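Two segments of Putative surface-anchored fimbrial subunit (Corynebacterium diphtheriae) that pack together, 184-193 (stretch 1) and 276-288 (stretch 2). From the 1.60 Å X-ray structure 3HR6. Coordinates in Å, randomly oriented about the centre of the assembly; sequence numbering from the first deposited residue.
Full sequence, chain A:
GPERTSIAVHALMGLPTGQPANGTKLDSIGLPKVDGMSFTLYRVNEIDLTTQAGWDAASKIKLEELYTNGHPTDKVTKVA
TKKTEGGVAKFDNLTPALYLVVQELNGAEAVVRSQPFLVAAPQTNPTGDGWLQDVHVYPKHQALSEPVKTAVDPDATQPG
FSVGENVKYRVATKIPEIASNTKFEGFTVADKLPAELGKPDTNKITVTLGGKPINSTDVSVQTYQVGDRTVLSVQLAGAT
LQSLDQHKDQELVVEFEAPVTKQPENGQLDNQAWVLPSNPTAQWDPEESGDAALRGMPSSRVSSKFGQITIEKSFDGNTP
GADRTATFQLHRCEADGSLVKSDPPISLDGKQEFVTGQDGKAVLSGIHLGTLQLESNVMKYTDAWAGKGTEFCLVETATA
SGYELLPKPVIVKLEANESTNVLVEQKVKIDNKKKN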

# COMPACT_ATOMS: atom_id res chain seq x y z
N PHE A 184 21.14 -3.54 4.06
CA PHE A 184 19.85 -3.00 4.34
C PHE A 184 19.72 -2.80 5.85
O PHE A 184 20.19 -3.62 6.62
CB PHE A 184 18.74 -3.94 3.84
CG PHE A 184 18.53 -3.87 2.36
CD1 PHE A 184 17.74 -2.89 1.83
CD2 PHE A 184 19.12 -4.80 1.52
CE1 PHE A 184 17.52 -2.82 0.46
CE2 PHE A 184 18.92 -4.73 0.15
CZ PHE A 184 18.11 -3.75 -0.37
N GLU A 185 19.09 -1.69 6.25
CA GLU A 185 18.83 -1.43 7.66
C GLU A 185 17.70 -2.32 8.15
O GLU A 185 17.63 -2.65 9.34
CB GLU A 185 18.33 -0.01 7.90
CG GLU A 185 19.25 1.13 7.63
CD GLU A 185 18.48 2.42 7.81
OE1 GLU A 185 17.78 2.58 8.84
OE2 GLU A 185 18.52 3.28 6.92
N GLY A 186 16.84 -2.71 7.23
CA GLY A 186 15.66 -3.51 7.54
C GLY A 186 14.83 -3.53 6.29
O GLY A 186 15.20 -2.92 5.30
N PHE A 187 13.71 -4.23 6.33
CA PHE A 187 12.89 -4.34 5.13
C PHE A 187 11.50 -4.75 5.57
O PHE A 187 11.30 -5.88 6.02
CB PHE A 187 13.49 -5.32 4.12
CG PHE A 187 13.17 -4.97 2.68
CD1 PHE A 187 13.92 -4.05 2.00
CD2 PHE A 187 12.12 -5.55 2.03
CE1 PHE A 187 13.67 -3.75 0.70
CE2 PHE A 187 11.83 -5.20 0.71
CZ PHE A 187 12.60 -4.31 0.06
N THR A 188 10.60 -3.79 5.56
CA THR A 188 9.25 -4.03 6.03
C THR A 188 8.25 -3.80 4.89
O THR A 188 8.36 -2.83 4.17
CB THR A 188 8.93 -3.09 7.20
OG1 THR A 188 9.78 -3.40 8.31
CG2 THR A 188 7.46 -3.23 7.65
N VAL A 189 7.30 -4.70 4.71
CA VAL A 189 6.18 -4.49 3.79
C VAL A 189 4.95 -4.47 4.68
O VAL A 189 4.70 -5.42 5.40
CB VAL A 189 6.07 -5.56 2.70
CG1 VAL A 189 4.77 -5.31 1.81
CG2 VAL A 189 7.35 -5.59 1.84
N ALA A 190 4.21 -3.33 4.67
CA ALA A 190 3.02 -3.19 5.50
C ALA A 190 1.84 -2.83 4.67
O ALA A 190 1.96 -2.16 3.64
CB ALA A 190 3.20 -2.09 6.56
N ASP A 191 0.69 -3.29 5.13
CA ASP A 191 -0.55 -3.08 4.36
C ASP A 191 -1.64 -2.79 5.34
O ASP A 191 -1.95 -3.65 6.18
CB ASP A 191 -0.84 -4.32 3.50
CG ASP A 191 -1.98 -4.12 2.52
OD1 ASP A 191 -2.97 -3.42 2.89
OD2 ASP A 191 -1.87 -4.63 1.41
N LYS A 192 -2.21 -1.59 5.29
CA LYS A 192 -3.32 -1.23 6.16
C LYS A 192 -4.55 -1.57 5.37
O LYS A 192 -4.93 -0.84 4.44
CB LYS A 192 -3.30 0.25 6.58
CG LYS A 192 -4.32 0.66 7.62
CD LYS A 192 -4.05 2.16 7.96
CE LYS A 192 -4.86 2.69 9.09
NZ LYS A 192 -4.52 4.12 9.26
N LEU A 193 -5.12 -2.72 5.68
CA LEU A 193 -6.23 -3.23 4.94
C LEU A 193 -7.38 -2.22 4.98
O LEU A 193 -7.59 -1.59 6.00
CB LEU A 193 -6.71 -4.57 5.50
CG LEU A 193 -5.91 -5.85 5.16
CD1 LEU A 193 -4.48 -5.79 5.65
CD2 LEU A 193 -6.60 -7.07 5.72
N LEU A 276 9.17 -0.19 3.39
CA LEU A 276 10.07 0.65 4.19
C LEU A 276 11.40 -0.06 4.37
O LEU A 276 11.42 -1.20 4.82
CB LEU A 276 9.48 0.89 5.57
CG LEU A 276 10.19 1.89 6.46
CD1 LEU A 276 9.96 3.31 5.90
CD2 LEU A 276 9.64 1.80 7.86
N PRO A 277 12.51 0.61 4.05
CA PRO A 277 13.84 -0.01 4.20
C PRO A 277 14.37 0.11 5.65
O PRO A 277 15.49 0.58 5.85
CB PRO A 277 14.69 0.82 3.24
CG PRO A 277 14.08 2.16 3.29
CD PRO A 277 12.58 1.96 3.49
N SER A 278 13.55 -0.28 6.61
CA SER A 278 13.82 -0.13 8.04
C SER A 278 12.88 -1.07 8.78
O SER A 278 11.83 -1.42 8.24
CB SER A 278 13.55 1.32 8.48
OG SER A 278 14.01 1.53 9.82
N ASN A 279 13.25 -1.50 9.99
CA ASN A 279 12.43 -2.34 10.82
C ASN A 279 12.06 -1.56 12.10
O ASN A 279 12.76 -1.62 13.12
CB ASN A 279 13.18 -3.63 11.19
CG ASN A 279 13.35 -4.56 10.02
OD1 ASN A 279 12.74 -4.37 8.98
ND2 ASN A 279 14.22 -5.55 10.16
N PRO A 280 10.97 -0.79 12.04
CA PRO A 280 10.64 0.04 13.18
C PRO A 280 10.36 -0.78 14.43
O PRO A 280 9.77 -1.85 14.34
CB PRO A 280 9.38 0.79 12.74
CG PRO A 280 9.23 0.57 11.34
CD PRO A 280 10.10 -0.53 10.89
N THR A 281 10.75 -0.23 15.58
CA THR A 281 10.51 -0.88 16.88
C THR A 281 9.04 -0.69 17.29
O THR A 281 8.51 -1.52 18.01
CB THR A 281 11.45 -0.34 17.94
OG1 THR A 281 11.47 1.09 17.87
CG2 THR A 281 12.86 -0.86 17.74
N ALA A 282 8.39 0.38 16.82
CA ALA A 282 6.97 0.64 17.12
C ALA A 282 6.13 0.10 15.99
O ALA A 282 6.61 -0.07 14.88
CB ALA A 282 6.71 2.13 17.30
N GLN A 283 4.86 -0.16 16.27
CA GLN A 283 3.99 -0.70 15.24
C GLN A 283 3.72 0.44 14.25
O GLN A 283 3.16 1.47 14.62
CB GLN A 283 2.74 -1.29 15.86
CG GLN A 283 3.09 -2.65 16.49
CD GLN A 283 1.94 -3.36 17.08
OE1 GLN A 283 1.02 -2.74 17.61
NE2 GLN A 283 1.98 -4.70 17.04
N TRP A 284 4.21 0.27 13.04
CA TRP A 284 4.22 1.33 12.03
C TRP A 284 2.91 1.34 11.25
O TRP A 284 2.46 0.31 10.76
CB TRP A 284 5.39 1.11 11.10
CG TRP A 284 5.52 2.04 9.96
CD1 TRP A 284 5.63 3.40 10.02
CD2 TRP A 284 5.68 1.68 8.58
NE1 TRP A 284 5.78 3.90 8.75
CE2 TRP A 284 5.81 2.87 7.85
CE3 TRP A 284 5.66 0.46 7.89
CZ2 TRP A 284 5.96 2.87 6.46
CZ3 TRP A 284 5.82 0.46 6.53
CH2 TRP A 284 5.95 1.65 5.81
N ASP A 285 2.29 2.52 11.20
CA ASP A 285 1.16 2.75 10.34
C ASP A 285 1.69 3.40 9.05
O ASP A 285 2.13 4.56 9.11
CB ASP A 285 0.12 3.67 11.00
CG ASP A 285 -1.11 3.92 10.09
OD1 ASP A 285 -1.08 3.52 8.92
OD2 ASP A 285 -2.12 4.49 10.58
N PRO A 286 1.71 2.65 7.92
CA PRO A 286 2.26 3.17 6.69
C PRO A 286 1.45 4.33 6.13
O PRO A 286 1.96 5.05 5.25
CB PRO A 286 2.21 1.97 5.75
CG PRO A 286 1.15 1.10 6.27
CD PRO A 286 1.10 1.32 7.74
N GLU A 287 0.23 4.50 6.60
CA GLU A 287 -0.62 5.61 6.15
C GLU A 287 -0.77 6.66 7.25
O GLU A 287 -1.81 7.31 7.37
CB GLU A 287 -1.96 5.06 5.58
CG GLU A 287 -1.74 3.92 4.53
CD GLU A 287 -3.00 3.42 3.82
OE1 GLU A 287 -4.10 3.80 4.30
OE2 GLU A 287 -2.88 2.68 2.82
N GLU A 288 0.29 6.81 8.06
CA GLU A 288 0.43 7.89 9.03
C GLU A 288 1.09 9.12 8.34
O GLU A 288 1.67 9.00 7.25
CB GLU A 288 1.30 7.38 10.18
CG GLU A 288 1.44 8.22 11.43
CD GLU A 288 2.89 8.25 11.94
OE1 GLU A 288 3.71 7.38 11.53
OE2 GLU A 288 3.23 9.14 12.73
O HOH W 1 15.93 -1.28 10.91
O HOH W 2 18.32 0.06 4.07
O HOH W 3 17.71 2.65 4.54
O HOH W 4 -4.71 0.34 2.00
O HOH W 5 -1.55 0.33 3.36
O HOH W 6 -4.81 6.21 7.45

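The two segments, separated by at least 88 residues in sequence wherever they touch, bury 681 Å² between them, counting both sides. Main-chain pairing anchors the contact at a single antiparallel bridge. Thr188 N donates to Leu276 O at 2.8 Å, and Leu276 N donates to Thr188 O at 2.9 Å; with angles of 172° and 171° at the hydrogens, both bonds are nearly linear. The two side chains lie on the same face of the sheet, with Thr188 CB 4.3 Å from Leu276 CB. Leu276 O is also approached by Phe187 CA, at 3.5 Å, in a CA-H...O contact.

Beyond the bridge, stretch 2 departs from the regular ladder and a side chain takes over the pairing. Phe187 N donates to Asn279 OD1 at 2.8 Å, so the asparagine carboxamide serves an amide that has no main-chain partner in stretch 2. Gly186 O lies 3.4 Å from Ser278 N, but the angle is too poor for a hydrogen bond. Of the paired CA atoms, Gly186 CA and Ser278 CA are the closest, 3.9 Å apart. Glycine suits this approach: an ideally placed CB on Gly186 would sit 2.5 Å from Asn279 N and 2.7 Å from Ser278 C, both clashes. Nearby, Thr188 OG1 lies 2.9 Å from Ser278 O and 3.2 Å from Asn279 OD1, in a compact polar cluster.

Apolar packing follows along the strand. Ala190 points toward stretch 2, and its CB touches two larger groups, 3.7 Å from Trp284 CZ3 and 3.8 Å from Pro286 CG. Thr188 adds its methyl group, with CG2 4.1 Å from Trp284 CE3, and both residues meet the indole obliquely. Val189 and Asp191, alternating with these residues, point away and make no contact with stretch 2.

The charged interaction is at the far end. Lys192, with all four chi angles t, extends fully to place NZ 2.8 Å from Asp285 OD2 in a salt bridge. The other carboxylate oxygen, Asp285 OD1, accepts a 2.8 Å hydrogen bond from Glu287 N, within the type I turn from Asp285 to Glu288. The aspartate thus binds the lysine while bracing its own turn.

Water extends the polar contacts at both ends. Water 1 donates to Glu185 O at 2.7 Å and accepts from Asn279 N at 2.8 Å, bridging the two main chains. Water 5 accepts from Lys192 N at 2.8 Å and lies 2.8 Å from Glu287 OE2; beside the salt bridge, water 6 links Lys192 NZ, at 2.8 Å, to Glu287 O, at 3.2 Å.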